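Local coordinates for agmatinase (PDB 1WOH), which probably hydrolyses agmatine to putrescine and urea as a manganese-dependent member of the arginase family, at residues F66-F80 against L292-V304. Residues are numbered along the deposited sequence; the frame is centred on the assembly and turned at random.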
loop_
_atom_site.group_PDB
_atom_site.type_symbol
_atom_site.label_atom_id
_atom_site.label_comp_id
_atom_site.label_asym_id
_atom_site.label_seq_id
_atom_site.Cartn_x
_atom_site.Cartn_y
_atom_site.Cartn_z
ATOM N N PHE A 66 19.324 11.117 25.944
ATOM C CA PHE A 66 20.028 10.059 25.225
ATOM C C PHE A 66 21.443 9.790 25.727
ATOM O O PHE A 66 22.267 10.699 25.799
ATOM C CB PHE A 66 20.121 10.402 23.736
ATOM C CG PHE A 66 18.798 10.708 23.093
ATOM C CD1 PHE A 66 18.392 12.024 22.894
ATOM C CD2 PHE A 66 17.962 9.679 22.677
ATOM C CE1 PHE A 66 17.170 12.312 22.284
ATOM C CE2 PHE A 66 16.740 9.955 22.068
ATOM C CZ PHE A 66 16.343 11.272 21.871
ATOM N N THR A 67 21.719 8.528 26.043
ATOM C CA THR A 67 23.043 8.113 26.504
ATOM C C THR A 67 23.686 7.311 25.368
ATOM O O THR A 67 23.195 6.246 24.998
ATOM C CB THR A 67 22.940 7.228 27.769
ATOM O OG1 THR A 67 22.146 7.897 28.756
ATOM C CG2 THR A 67 24.318 6.959 28.346
ATOM N N GLY A 68 24.775 7.829 24.810
ATOM C CA GLY A 68 25.437 7.154 23.707
ATOM C C GLY A 68 26.366 6.012 24.076
ATOM O O GLY A 68 26.529 5.672 25.248
ATOM N N LEU A 69 26.987 5.422 23.060
ATOM C CA LEU A 69 27.904 4.311 23.261
ATOM C C LEU A 69 29.054 4.683 24.193
ATOM O O LEU A 69 29.570 3.834 24.917
ATOM C CB LEU A 69 28.466 3.841 21.918
ATOM C CG LEU A 69 29.428 2.651 21.983
ATOM C CD1 LEU A 69 28.736 1.452 22.619
ATOM C CD2 LEU A 69 29.905 2.312 20.581
ATOM N N ASP A 70 29.452 5.951 24.170
ATOM C CA ASP A 70 30.540 6.418 25.020
ATOM C C ASP A 70 30.090 6.586 26.466
ATOM O O ASP A 70 30.889 6.929 27.336
ATOM C CB ASP A 70 31.104 7.746 24.504
ATOM C CG ASP A 70 30.027 8.791 24.261
ATOM O OD1 ASP A 70 28.991 8.775 24.960
ATOM O OD2 ASP A 70 30.228 9.642 23.372
ATOM N N GLY A 71 28.808 6.350 26.718
ATOM C CA GLY A 71 28.286 6.471 28.066
ATOM C C GLY A 71 27.910 7.886 28.451
ATOM O O GLY A 71 27.399 8.123 29.545
ATOM N N LYS A 72 28.165 8.830 27.553
ATOM C CA LYS A 72 27.843 10.230 27.803
ATOM C C LYS A 72 26.363 10.444 27.519
ATOM O O LYS A 72 25.792 9.778 26.651
ATOM C CB LYS A 72 28.684 11.130 26.897
ATOM C CG LYS A 72 30.184 10.946 27.075
ATOM C CD LYS A 72 30.990 11.766 26.071
ATOM C CE LYS A 72 30.798 13.266 26.260
ATOM N NZ LYS A 72 29.428 13.724 25.896
ATOM N N THR A 73 25.749 11.370 28.249
ATOM C CA THR A 73 24.332 11.662 28.076
ATOM C C THR A 73 24.082 13.063 27.535
ATOM O O THR A 73 24.738 14.024 27.938
ATOM C CB THR A 73 23.578 11.504 29.406
ATOM O OG1 THR A 73 23.723 10.156 29.869
ATOM C CG2 THR A 73 22.090 11.822 29.230
ATOM N N ARG A 74 23.130 13.173 26.613
ATOM C CA ARG A 74 22.789 14.466 26.029
ATOM C C ARG A 74 21.330 14.786 26.317
ATOM O O ARG A 74 20.502 13.885 26.436
ATOM C CB ARG A 74 23.068 14.462 24.522
ATOM C CG ARG A 74 24.559 14.537 24.190
ATOM C CD ARG A 74 24.812 14.683 22.705
ATOM N NE ARG A 74 24.372 13.513 21.957
ATOM C CZ ARG A 74 24.485 13.386 20.638
ATOM N NH1 ARG A 74 25.027 14.361 19.919
ATOM N NH2 ARG A 74 24.057 12.281 20.040
ATOM N N LEU A 75 21.033 16.076 26.437
ATOM C CA LEU A 75 19.698 16.572 26.751
ATOM C C LEU A 75 19.263 16.226 28.171
ATOM O O LEU A 75 18.074 16.203 28.484
ATOM C CB LEU A 75 18.663 16.057 25.742
ATOM C CG LEU A 75 18.825 16.627 24.330
ATOM C CD1 LEU A 75 17.717 16.079 23.435
ATOM C CD2 LEU A 75 18.769 18.152 24.366
ATOM N N GLN A 76 20.231 15.963 29.041
ATOM C CA GLN A 76 19.905 15.645 30.424
ATOM C C GLN A 76 19.362 16.902 31.101
ATOM O O GLN A 76 20.008 17.950 31.097
ATOM C CB GLN A 76 21.149 15.150 31.168
ATOM C CG GLN A 76 20.923 14.929 32.655
ATOM C CD GLN A 76 19.900 13.845 32.944
ATOM O OE1 GLN A 76 19.385 13.744 34.058
ATOM N NE2 GLN A 76 19.609 13.020 31.944
ATOM N N GLY A 77 18.165 16.800 31.667
ATOM C CA GLY A 77 17.572 17.945 32.336
ATOM C C GLY A 77 16.943 18.969 31.408
ATOM O O GLY A 77 16.432 19.992 31.862
ATOM N N VAL A 78 16.983 18.714 30.105
ATOM C CA VAL A 78 16.385 19.643 29.150
ATOM C C VAL A 78 14.886 19.366 29.100
ATOM O O VAL A 78 14.461 18.255 28.782
ATOM C CB VAL A 78 17.003 19.478 27.746
ATOM C CG1 VAL A 78 16.350 20.450 26.765
ATOM C CG2 VAL A 78 18.502 19.740 27.813
ATOM N N THR A 79 14.089 20.377 29.429
ATOM C CA THR A 79 12.640 20.221 29.450
ATOM C C THR A 79 11.986 20.437 28.086
ATOM O O THR A 79 12.414 21.296 27.307
ATOM C CB THR A 79 11.990 21.183 30.471
ATOM O OG1 THR A 79 12.242 22.541 30.091
ATOM C CG2 THR A 79 12.566 20.943 31.862
ATOM N N PHE A 80 10.946 19.648 27.827
ATOM C CA PHE A 80 10.184 19.700 26.577
ATOM C C PHE A 80 8.699 19.967 26.819
ATOM O O PHE A 80 8.166 19.690 27.893
ATOM C CB PHE A 80 10.296 18.367 25.819
ATOM C CG PHE A 80 11.601 18.169 25.110
ATOM C CD1 PHE A 80 12.777 17.947 25.820
ATOM C CD2 PHE A 80 11.652 18.204 23.719
ATOM C CE1 PHE A 80 13.989 17.760 25.151
ATOM C CE2 PHE A 80 12.856 18.018 23.035
ATOM C CZ PHE A 80 14.028 17.798 23.752
ATOM N N LEU A 292 16.162 13.054 13.415
ATOM C CA LEU A 292 16.987 14.182 13.008
ATOM C C LEU A 292 16.699 15.379 13.905
ATOM O O LEU A 292 17.616 16.086 14.324
ATOM C CB LEU A 292 16.710 14.580 11.546
ATOM C CG LEU A 292 17.708 15.616 11.014
ATOM C CD1 LEU A 292 18.915 14.880 10.438
ATOM C CD2 LEU A 292 17.086 16.471 9.919
ATOM N N VAL A 293 15.422 15.617 14.195
ATOM C CA VAL A 293 15.066 16.749 15.042
ATOM C C VAL A 293 15.655 16.550 16.432
ATOM O O VAL A 293 16.270 17.465 16.992
ATOM C CB VAL A 293 13.532 16.925 15.161
ATOM C CG1 VAL A 293 13.209 17.999 16.192
ATOM C CG2 VAL A 293 12.942 17.326 13.802
ATOM N N MET A 294 15.487 15.348 16.980
ATOM C CA MET A 294 16.007 15.067 18.314
ATOM C C MET A 294 17.531 15.113 18.365
ATOM O O MET A 294 18.105 15.617 19.335
ATOM C CB MET A 294 15.517 13.699 18.821
ATOM C CG MET A 294 14.015 13.622 19.114
ATOM S SD MET A 294 13.353 15.014 20.048
ATOM C CE MET A 294 14.176 14.764 21.668
ATOM N N GLU A 295 18.190 14.592 17.336
ATOM C CA GLU A 295 19.643 14.617 17.318
ATOM C C GLU A 295 20.125 16.053 17.156
ATOM O O GLU A 295 21.126 16.455 17.755
ATOM C CB GLU A 295 20.207 13.748 16.192
ATOM C CG GLU A 295 21.739 13.699 16.195
ATOM C CD GLU A 295 22.306 12.621 15.290
ATOM O OE1 GLU A 295 23.546 12.521 15.185
ATOM O OE2 GLU A 295 21.515 11.875 14.683
ATOM N N THR A 296 19.415 16.842 16.355
ATOM C CA THR A 296 19.820 18.229 16.175
ATOM C C THR A 296 19.743 18.962 17.511
ATOM O O THR A 296 20.641 19.730 17.858
ATOM C CB THR A 296 18.940 18.944 15.130
ATOM O OG1 THR A 296 19.135 18.324 13.850
ATOM C CG2 THR A 296 19.323 20.417 15.026
ATOM N N LEU A 297 18.678 18.721 18.267
ATOM C CA LEU A 297 18.536 19.361 19.570
ATOM C C LEU A 297 19.662 18.928 20.516
ATOM O O LEU A 297 20.111 19.715 21.352
ATOM C CB LEU A 297 17.173 19.032 20.177
ATOM C CG LEU A 297 15.975 19.655 19.451
ATOM C CD1 LEU A 297 14.678 19.085 20.004
ATOM C CD2 LEU A 297 16.005 21.168 19.611
ATOM N N CYS A 298 20.114 17.684 20.390
ATOM C CA CYS A 298 21.210 17.208 21.237
ATOM C C CYS A 298 22.414 18.087 20.959
ATOM O O CYS A 298 23.089 18.550 21.879
ATOM C CB CYS A 298 21.592 15.766 20.906
ATOM S SG CYS A 298 20.507 14.510 21.554
ATOM N N GLU A 299 22.679 18.301 19.673
ATOM C CA GLU A 299 23.800 19.122 19.248
ATOM C C GLU A 299 23.607 20.555 19.721
ATOM O O GLU A 299 24.535 21.170 20.240
ATOM C CB GLU A 299 23.933 19.094 17.722
ATOM C CG GLU A 299 24.273 17.729 17.119
ATOM C CD GLU A 299 25.643 17.216 17.537
ATOM O OE1 GLU A 299 26.497 18.041 17.920
ATOM O OE2 GLU A 299 25.872 15.987 17.466
ATOM N N VAL A 300 22.402 21.093 19.546
ATOM C CA VAL A 300 22.138 22.467 19.968
ATOM C C VAL A 300 22.448 22.672 21.454
ATOM O O VAL A 300 23.235 23.545 21.814
ATOM C CB VAL A 300 20.666 22.866 19.700
ATOM C CG1 VAL A 300 20.337 24.180 20.397
ATOM C CG2 VAL A 300 20.438 23.011 18.200
ATOM N N PHE A 301 21.852 21.856 22.316
ATOM C CA PHE A 301 22.080 22.029 23.742
ATOM C C PHE A 301 23.458 21.613 24.248
ATOM O O PHE A 301 23.773 21.817 25.416
ATOM C CB PHE A 301 20.973 21.343 24.541
ATOM C CG PHE A 301 19.679 22.101 24.526
ATOM C CD1 PHE A 301 18.808 21.997 23.449
ATOM C CD2 PHE A 301 19.364 22.983 25.557
ATOM C CE1 PHE A 301 17.644 22.759 23.394
ATOM C CE2 PHE A 301 18.203 23.752 25.514
ATOM C CZ PHE A 301 17.339 23.642 24.428
ATOM N N ASP A 302 24.281 21.054 23.369
ATOM C CA ASP A 302 25.633 20.661 23.756
ATOM C C ASP A 302 26.591 21.833 23.568
ATOM O O ASP A 302 27.662 21.874 24.176
ATOM C CB ASP A 302 26.120 19.485 22.908
ATOM C CG ASP A 302 26.164 18.184 23.685
ATOM O OD1 ASP A 302 26.604 17.169 23.112
ATOM O OD2 ASP A 302 25.760 18.175 24.867
ATOM N N HIS A 303 26.204 22.789 22.727
ATOM C CA HIS A 303 27.058 23.945 22.460
ATOM C C HIS A 303 26.405 25.299 22.707
ATOM O O HIS A 303 26.897 26.317 22.219
ATOM C CB HIS A 303 27.572 23.903 21.018
ATOM C CG HIS A 303 28.310 22.649 20.673
ATOM N ND1 HIS A 303 27.670 21.459 20.399
ATOM C CD2 HIS A 303 29.637 22.391 20.582
ATOM C CE1 HIS A 303 28.569 20.523 20.153
ATOM N NE2 HIS A 303 29.770 21.062 20.257
ATOM N N VAL A 304 25.308 25.328 23.457
ATOM C CA VAL A 304 24.638 26.598 23.733
ATOM C C VAL A 304 25.474 27.428 24.702
ATOM O O VAL A 304 26.100 26.883 25.613
ATOM C CB VAL A 304 23.236 26.389 24.361
ATOM C CG1 VAL A 304 22.610 27.735 24.697
ATOM C CG2 VAL A 304 22.339 25.634 23.402
HETATM O O HOH W 1 24.917 12.087 17.529
HETATM O O HOH W 2 26.747 16.495 20.638
HETATM O O HOH W 3 22.963 17.955 24.815
#
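Met-294, bent at both chi2 and chi3, brings its CE to the edge of the Phe-66 ring and, 3.7 Å from CZ of Phe-80, obliquely onto the second ring. Next to it, Glu-295 meets Arg-74 through a water that accepts from NH2 and donates to OE1. Leu-297 directs CD1 at the edge of Phe-80, 3.7 Å from CE2; both side chains also touch Val-31 of the neighbouring strand. Cys-298 stands where the backbones come nearest: SG lies 3.5 Å from CD1 of Phe-66, an oblique sulfur-aromatic contact, and 3.7 Å from CD1 of Leu-75, while CB sits under the rim of one guanidinium face of Arg-74. A bend at chi3 (-65°) folds the arginine over that CB. Arg-74 NH1 then makes a salt bridge with Glu-299 OE2 at 3.1 Å. The hydrogen bond within it is weak, bent to 124°, and the two planar groups stand nearly at right angles. Phe-301 takes Val-78 CG1 over its ring centre, 4.0 Å from the centroid, a CH-pi contact, and its CB packs on CD2 of Leu-75. Asp-302 answers by water: one bridges OD1 to Arg-74 NH1, another joins OD2 and Cys-298 O to the backbone N of Leu-75. The contact thus lays the 66-67/73-74 hairpin and the following turn on the C-terminal helix beside the parallel sheet, away from the manganese-binding residues. Sulfur, aromatic and aliphatic groups make the buried side; along the more polar flank, three carboxylates probably offset the charge of Arg-74 and, with two waters, help fix its orientation.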